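Local coordinates for putative aldo/keto reductase (Salmonella enterica subsp. enterica serovar Typhimurium, PDB 4R9O), which probably acts as an NADP-dependent oxidoreductase of the aldo/keto reductase family, built on a TIM barrel, at residues T50-A55 against L81-K86; H131-L136 against S161-A166; V184-V189 against P209-C214. One frame throughout, in Å; residues are numbered along the deposited sequence.

How the interactions relate
All three contacts join neighbouring strands, or the loops that follow them, in one curled sheet, the barrel of the aldo/keto reductase fold. In chain order, interaction 1 pairs strands 51-53 and 82-90, interaction 2 links the ends of strands 125-130 and 155-161, and interaction 3 pairs strands 182-185 and 210-212. Their centres lie about 16 to 19 Å apart, yet each touches the other two. Lys86 and Ala55 of interaction 1 pack on His131 of interaction 2, Asp53 on Met210 of interaction 3, and Asn162 of interaction 2 meets Trp212 of interaction 3. Together they place Lys86 beside the probable proton donor Tyr58 and contribute Ser161, Asn162, Trp212, Ser213 and Cys214 of the probable NADP site.

Interaction 1: residues T50-A55 against L81-K86; sequences TTVDHA and LQIVTK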
# COMPACT_ATOMS: atom_id res chain seq x y z
N THR C 50 16.60 -36.77 10.70
CA THR C 50 16.93 -36.84 12.12
C THR C 50 16.50 -35.61 12.92
O THR C 50 16.33 -35.68 14.14
CB THR C 50 18.44 -37.06 12.31
OG1 THR C 50 19.16 -35.95 11.75
CG2 THR C 50 18.89 -38.36 11.63
N THR C 51 16.35 -34.47 12.25
CA THR C 51 15.99 -33.24 12.95
C THR C 51 14.48 -33.06 13.01
O THR C 51 13.78 -33.20 12.01
CB THR C 51 16.60 -32.00 12.27
OG1 THR C 51 17.99 -32.23 11.99
CG2 THR C 51 16.46 -30.79 13.19
N VAL C 52 13.96 -32.75 14.20
CA VAL C 52 12.52 -32.62 14.40
C VAL C 52 12.18 -31.28 15.04
O VAL C 52 12.92 -30.75 15.89
CB VAL C 52 11.95 -33.78 15.26
CG1 VAL C 52 12.20 -35.14 14.58
CG2 VAL C 52 12.55 -33.76 16.65
N ASP C 53 11.06 -30.71 14.62
CA ASP C 53 10.72 -29.35 15.00
C ASP C 53 9.45 -29.31 15.85
O ASP C 53 8.40 -29.80 15.43
CB ASP C 53 10.58 -28.49 13.75
CG ASP C 53 10.27 -27.04 14.08
OD1 ASP C 53 11.21 -26.29 14.40
OD2 ASP C 53 9.08 -26.68 14.03
N HIS C 54 9.57 -28.73 17.04
CA HIS C 54 8.48 -28.62 18.01
C HIS C 54 8.29 -27.18 18.48
O HIS C 54 9.08 -26.30 18.13
CB HIS C 54 8.75 -29.51 19.23
CG HIS C 54 8.52 -30.98 18.97
ND1 HIS C 54 7.29 -31.57 19.10
CD2 HIS C 54 9.37 -31.95 18.57
CE1 HIS C 54 7.39 -32.85 18.79
NE2 HIS C 54 8.64 -33.11 18.47
N ALA C 55 7.26 -26.94 19.30
CA ALA C 55 7.10 -25.67 20.01
C ALA C 55 6.23 -25.88 21.23
O ALA C 55 5.40 -26.78 21.24
CB ALA C 55 6.49 -24.59 19.10
N LEU C 81 18.15 -38.29 17.35
CA LEU C 81 17.42 -37.11 16.89
C LEU C 81 18.11 -35.81 17.28
O LEU C 81 18.81 -35.73 18.29
CB LEU C 81 16.00 -37.10 17.47
CG LEU C 81 15.08 -38.31 17.23
CD1 LEU C 81 14.01 -38.39 18.32
CD2 LEU C 81 14.45 -38.20 15.86
N GLN C 82 17.89 -34.78 16.47
CA GLN C 82 18.17 -33.41 16.90
C GLN C 82 16.82 -32.76 17.14
O GLN C 82 16.01 -32.62 16.22
CB GLN C 82 18.98 -32.63 15.87
CG GLN C 82 20.35 -33.22 15.56
CD GLN C 82 20.23 -34.36 14.58
OE1 GLN C 82 20.87 -35.40 14.74
NE2 GLN C 82 19.40 -34.17 13.56
N ILE C 83 16.55 -32.40 18.39
CA ILE C 83 15.27 -31.83 18.74
C ILE C 83 15.32 -30.32 18.85
O ILE C 83 16.13 -29.76 19.59
CB ILE C 83 14.73 -32.39 20.05
CG1 ILE C 83 14.67 -33.92 19.97
CG2 ILE C 83 13.35 -31.79 20.33
CD1 ILE C 83 14.21 -34.59 21.24
N VAL C 84 14.45 -29.68 18.10
CA VAL C 84 14.35 -28.23 18.08
C VAL C 84 13.00 -27.87 18.66
O VAL C 84 11.98 -28.42 18.25
CB VAL C 84 14.46 -27.65 16.66
CG1 VAL C 84 14.35 -26.10 16.70
CG2 VAL C 84 15.76 -28.07 15.97
N THR C 85 12.98 -26.95 19.62
CA THR C 85 11.70 -26.45 20.10
C THR C 85 11.75 -24.93 20.30
O THR C 85 12.78 -24.29 20.06
CB THR C 85 11.25 -27.16 21.39
OG1 THR C 85 9.89 -26.81 21.67
CG2 THR C 85 12.15 -26.78 22.57
N LYS C 86 10.62 -24.35 20.70
CA LYS C 86 10.47 -22.90 20.73
C LYS C 86 9.65 -22.43 21.90
O LYS C 86 8.87 -23.19 22.47
CB LYS C 86 9.82 -22.37 19.44
CG LYS C 86 10.16 -23.08 18.16
CD LYS C 86 9.46 -22.39 17.00
CE LYS C 86 9.57 -23.19 15.71
NZ LYS C 86 8.84 -24.49 15.79
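Lys86 reaches from its strand to Asp53 and His54, closing the buried end of this contact. Its chain is extended as far as CE, and the bend at the last torsion (chi4 66°) brings NZ to the syn side of Asp53 OD2 at 2.8 Å, a salt bridge. NZ also donates to His54 O at 3.0 Å, from well above that carbonyl plane, and hydrogen-bonds outside the segments to Tyr58, the probable proton donor. This grouping is consistent with the Asp, Tyr and Lys found together in aldo/keto reductase active sites. The backbones form a parallel pair of barrel strands, 19° apart in direction, with a ladder that includes Val52 N to Gln82 O (2.9 Å) and His54 N to Val84 O (2.7 Å). On the face toward helix 34-46, Val52 CG2 lies 3.9 Å from Ile83 CG1, and Val52 CG1 meets Leu81 CD2; on the face of Asp53, Thr51 CG2 touches Val84 CG2 at 4.0 Å beside Phe17. The start of the contact is the side nearer solvent: Thr50 and Gln82 are partly exposed, and Thr50 OG1 bonds to Arg7, while Thr51 OG1 bonds to Ser18 N.

Interaction 2: residues H131-L136 against S161-A166; sequences HRPDPL and SNFTPA
At the C-terminal mouth of the barrel, where strands 125-130 and 155-161 run out into loops, Asn162 meets His131 and Phe163 meets Pro133. Asn162 ND2 donates to His131 O at 3.2 Å; the approach is close to the line of the carbonyl (168°), but the bond is bent at the hydrogen (138°) and the oxygen sits somewhat out of the amide plane. Asn162 OD1 accepts a weak bond from Trp212 NE1, so both ends of the amide have partners, which is consistent with its modelled orientation. The Arg132 side chain crosses that of Asn162 at a slant, with guanidinium and amide planes 26° apart and NE 3.4 Å from Asn162 ND2, two donors that do not bond. Pro133 CB sits over one face of the Phe163 ring, 4.2 Å from its centroid and shifted toward the rim, a CH-pi contact. Pro133 CD touches Phe163 CD2 at 3.8 Å and lies 3.3 Å from Asn162 O. Ser161 OG bonds to Gln183 O, and His131 NE2 to Glu224 of a third subunit. Ser161 and Asn162 probably bind NADP, which places this contact beside the cofactor site at the C-terminal strand ends of an aldo/keto reductase barrel.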
# COMPACT_ATOMS: atom_id res chain seq x y z
N HIS C 131 10.17 -17.90 19.24
CA HIS C 131 9.18 -18.26 18.23
C HIS C 131 8.81 -17.10 17.32
O HIS C 131 8.63 -17.27 16.10
CB HIS C 131 7.93 -18.79 18.94
CG HIS C 131 7.09 -19.72 18.11
ND1 HIS C 131 6.21 -20.62 18.66
CD2 HIS C 131 7.00 -19.88 16.76
CE1 HIS C 131 5.62 -21.30 17.70
NE2 HIS C 131 6.07 -20.87 16.54
N ARG C 132 8.72 -15.92 17.91
CA ARG C 132 8.34 -14.74 17.15
C ARG C 132 8.98 -13.48 17.75
O ARG C 132 9.26 -13.44 18.95
CB ARG C 132 6.80 -14.62 17.11
CG ARG C 132 6.29 -14.45 15.66
CD ARG C 132 4.90 -15.02 15.38
NE ARG C 132 4.97 -16.10 14.40
CZ ARG C 132 4.25 -17.23 14.45
NH1 ARG C 132 3.35 -17.41 15.41
NH2 ARG C 132 4.40 -18.16 13.51
N PRO C 133 9.25 -12.47 16.91
CA PRO C 133 9.78 -11.22 17.44
C PRO C 133 8.73 -10.50 18.28
O PRO C 133 7.59 -10.31 17.86
CB PRO C 133 10.15 -10.42 16.19
CG PRO C 133 9.29 -10.96 15.12
CD PRO C 133 9.13 -12.44 15.44
N ASP C 134 9.14 -10.12 19.48
CA ASP C 134 8.27 -9.51 20.47
C ASP C 134 8.67 -8.04 20.63
O ASP C 134 9.81 -7.76 20.95
CB ASP C 134 8.41 -10.31 21.77
CG ASP C 134 7.75 -9.65 22.96
OD1 ASP C 134 6.80 -8.85 22.80
OD2 ASP C 134 8.17 -9.99 24.09
N PRO C 135 7.74 -7.11 20.37
CA PRO C 135 8.08 -5.69 20.53
C PRO C 135 8.60 -5.39 21.94
O PRO C 135 9.35 -4.44 22.12
CB PRO C 135 6.75 -4.97 20.29
CG PRO C 135 5.71 -6.01 20.60
CD PRO C 135 6.31 -7.28 20.08
N LEU C 136 8.22 -6.22 22.92
CA LEU C 136 8.72 -6.07 24.28
C LEU C 136 10.01 -6.86 24.54
O LEU C 136 10.49 -6.93 25.67
CB LEU C 136 7.65 -6.52 25.29
CG LEU C 136 6.46 -5.55 25.43
CD1 LEU C 136 5.54 -6.00 26.56
CD2 LEU C 136 6.94 -4.11 25.63
N SER C 161 12.97 -17.31 15.13
CA SER C 161 11.99 -17.60 14.09
C SER C 161 11.23 -16.33 13.74
O SER C 161 10.79 -15.60 14.64
CB SER C 161 11.04 -18.71 14.55
OG SER C 161 10.06 -18.99 13.56
N ASN C 162 11.14 -16.04 12.44
CA ASN C 162 10.37 -14.94 11.88
C ASN C 162 10.89 -13.56 12.25
O ASN C 162 10.13 -12.60 12.28
CB ASN C 162 8.90 -15.05 12.29
CG ASN C 162 8.34 -16.42 12.00
OD1 ASN C 162 8.35 -16.87 10.86
ND2 ASN C 162 7.87 -17.12 13.04
N PHE C 163 12.19 -13.47 12.51
CA PHE C 163 12.86 -12.20 12.83
C PHE C 163 13.23 -11.41 11.57
O PHE C 163 13.61 -11.98 10.55
CB PHE C 163 14.14 -12.46 13.66
CG PHE C 163 13.89 -12.57 15.15
CD1 PHE C 163 14.75 -11.97 16.05
CD2 PHE C 163 12.82 -13.30 15.65
CE1 PHE C 163 14.54 -12.07 17.43
CE2 PHE C 163 12.60 -13.40 17.02
CZ PHE C 163 13.47 -12.79 17.91
N THR C 164 13.11 -10.09 11.66
CA THR C 164 13.68 -9.19 10.66
C THR C 164 15.19 -9.22 10.86
O THR C 164 15.65 -9.64 11.92
CB THR C 164 13.15 -7.74 10.81
OG1 THR C 164 13.60 -7.20 12.07
CG2 THR C 164 11.63 -7.70 10.77
N PRO C 165 15.96 -8.76 9.86
CA PRO C 165 17.41 -8.68 10.09
C PRO C 165 17.81 -7.76 11.26
O PRO C 165 18.83 -8.05 11.89
CB PRO C 165 17.95 -8.14 8.76
CG PRO C 165 16.97 -8.60 7.75
CD PRO C 165 15.62 -8.53 8.44
N ALA C 166 17.08 -6.68 11.52
CA ALA C 166 17.43 -5.80 12.65
C ALA C 166 17.12 -6.48 14.00
O ALA C 166 17.87 -6.35 14.97
CB ALA C 166 16.69 -4.46 12.54

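Interaction 3: residues V184-V189 against P209-C214; sequences VEISPV and PMAWSC
Glu185 CB lies over the indole of Trp212, the main side-chain meeting of the contact. It stands 4.0 Å from the centroid of the six-membered ring and 13° off its normal, a CH-pi contact over the face. CG is anti to the backbone N (chi1 -178°) and the chain, extended beyond it, runs on along the ring's rim: OE1 comes to 3.7 Å from Trp212 CH2, and OE2, in a long, weak ion pair with Arg219, to 3.7 Å from Ser213 CB. The indole takes its place because Trp212 CG sits between the backbone N and the carbonyl carbon (chi1 59°), which folds the ring back across the backbone of Val184 and Glu185. Beneath it the backbones pair in parallel, with Val184 N bonded to Met210 O (2.9 Å), Trp212 N to Val184 O (3.0 Å), and a weak bond from Ile186 N to Trp212 O. These are two strands of a barrel beta-alpha-beta unit, linked through helix 198-205. On the face toward that helix, Ile186 CD1 packs on Ala211 CB at 3.9 Å, and Leu199 covers both Ile186 and Pro209. Past Ile186 N no backbone N-H bond joins the segments; Cys214 CA approaches the buried Ile186 O in a CA-H...O contact. Trp212, Ser213 and Cys214 probably belong to the NADP site, and Glu224 and Asp223 of a third subunit pack on Trp212 and Ser213 respectively.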
# COMPACT_ATOMS: atom_id res chain seq x y z
N VAL C 184 12.00 -19.29 8.90
CA VAL C 184 11.13 -18.34 8.21
C VAL C 184 10.26 -18.97 7.14
O VAL C 184 10.51 -20.10 6.70
CB VAL C 184 11.96 -17.22 7.55
CG1 VAL C 184 12.71 -16.40 8.62
CG2 VAL C 184 12.91 -17.79 6.53
N GLU C 185 9.24 -18.22 6.70
CA GLU C 185 8.29 -18.74 5.72
C GLU C 185 8.79 -18.55 4.29
O GLU C 185 9.10 -17.42 3.88
CB GLU C 185 6.92 -18.06 5.87
CG GLU C 185 5.89 -18.63 4.88
CD GLU C 185 4.49 -18.08 5.08
OE1 GLU C 185 4.32 -17.22 5.98
OE2 GLU C 185 3.57 -18.49 4.34
N ILE C 186 8.87 -19.65 3.54
CA ILE C 186 9.34 -19.62 2.15
C ILE C 186 8.57 -20.59 1.27
O ILE C 186 8.53 -21.78 1.54
CB ILE C 186 10.84 -20.00 2.03
CG1 ILE C 186 11.69 -19.27 3.06
CG2 ILE C 186 11.32 -19.73 0.60
CD1 ILE C 186 13.13 -19.72 3.12
N SER C 187 7.97 -20.07 0.20
CA SER C 187 7.29 -20.89 -0.79
C SER C 187 7.06 -20.06 -2.04
O SER C 187 7.23 -18.84 -2.01
CB SER C 187 5.95 -21.40 -0.24
OG SER C 187 4.96 -20.40 -0.31
N PRO C 188 6.69 -20.70 -3.16
CA PRO C 188 6.32 -19.90 -4.33
C PRO C 188 5.11 -19.01 -4.03
O PRO C 188 4.92 -17.98 -4.67
CB PRO C 188 5.98 -20.95 -5.40
CG PRO C 188 6.72 -22.18 -4.98
CD PRO C 188 6.75 -22.14 -3.47
N VAL C 189 4.32 -19.41 -3.03
CA VAL C 189 3.10 -18.71 -2.62
C VAL C 189 3.41 -17.52 -1.70
O VAL C 189 2.61 -16.60 -1.56
CB VAL C 189 2.14 -19.69 -1.90
CG1 VAL C 189 0.83 -19.02 -1.52
CG2 VAL C 189 1.87 -20.89 -2.78
N PRO C 209 18.50 -21.10 6.93
CA PRO C 209 17.17 -21.04 7.54
C PRO C 209 16.42 -22.36 7.47
O PRO C 209 16.55 -23.09 6.48
CB PRO C 209 16.46 -19.98 6.71
CG PRO C 209 17.10 -20.11 5.34
CD PRO C 209 18.53 -20.51 5.58
N MET C 210 15.67 -22.68 8.52
CA MET C 210 14.64 -23.71 8.43
C MET C 210 13.41 -23.06 7.82
O MET C 210 13.01 -21.96 8.23
CB MET C 210 14.31 -24.32 9.80
CG MET C 210 15.52 -24.88 10.55
SD MET C 210 15.15 -25.21 12.28
CE MET C 210 13.98 -26.57 12.13
N ALA C 211 12.80 -23.71 6.84
CA ALA C 211 11.72 -23.08 6.08
C ALA C 211 10.38 -23.73 6.42
O ALA C 211 10.21 -24.95 6.30
CB ALA C 211 12.01 -23.17 4.58
N TRP C 212 9.42 -22.91 6.87
CA TRP C 212 8.09 -23.44 7.14
C TRP C 212 7.07 -22.92 6.13
O TRP C 212 7.34 -21.98 5.36
CB TRP C 212 7.66 -23.15 8.60
CG TRP C 212 7.61 -21.71 9.03
CD1 TRP C 212 8.64 -20.95 9.51
CD2 TRP C 212 6.44 -20.87 9.07
NE1 TRP C 212 8.19 -19.69 9.83
CE2 TRP C 212 6.85 -19.61 9.57
CE3 TRP C 212 5.10 -21.06 8.73
CZ2 TRP C 212 5.96 -18.55 9.72
CZ3 TRP C 212 4.22 -20.00 8.89
CH2 TRP C 212 4.65 -18.76 9.37
N SER C 213 5.91 -23.58 6.11
CA SER C 213 4.85 -23.37 5.12
C SER C 213 5.34 -23.52 3.67
O SER C 213 4.94 -22.77 2.78
CB SER C 213 4.20 -22.01 5.32
OG SER C 213 3.13 -22.13 6.24
N CYS C 214 6.17 -24.53 3.46
CA CYS C 214 6.79 -24.77 2.16
C CYS C 214 5.77 -24.97 1.04
O CYS C 214 6.04 -24.64 -0.11
CB CYS C 214 7.72 -25.98 2.27
SG CYS C 214 9.13 -25.71 3.39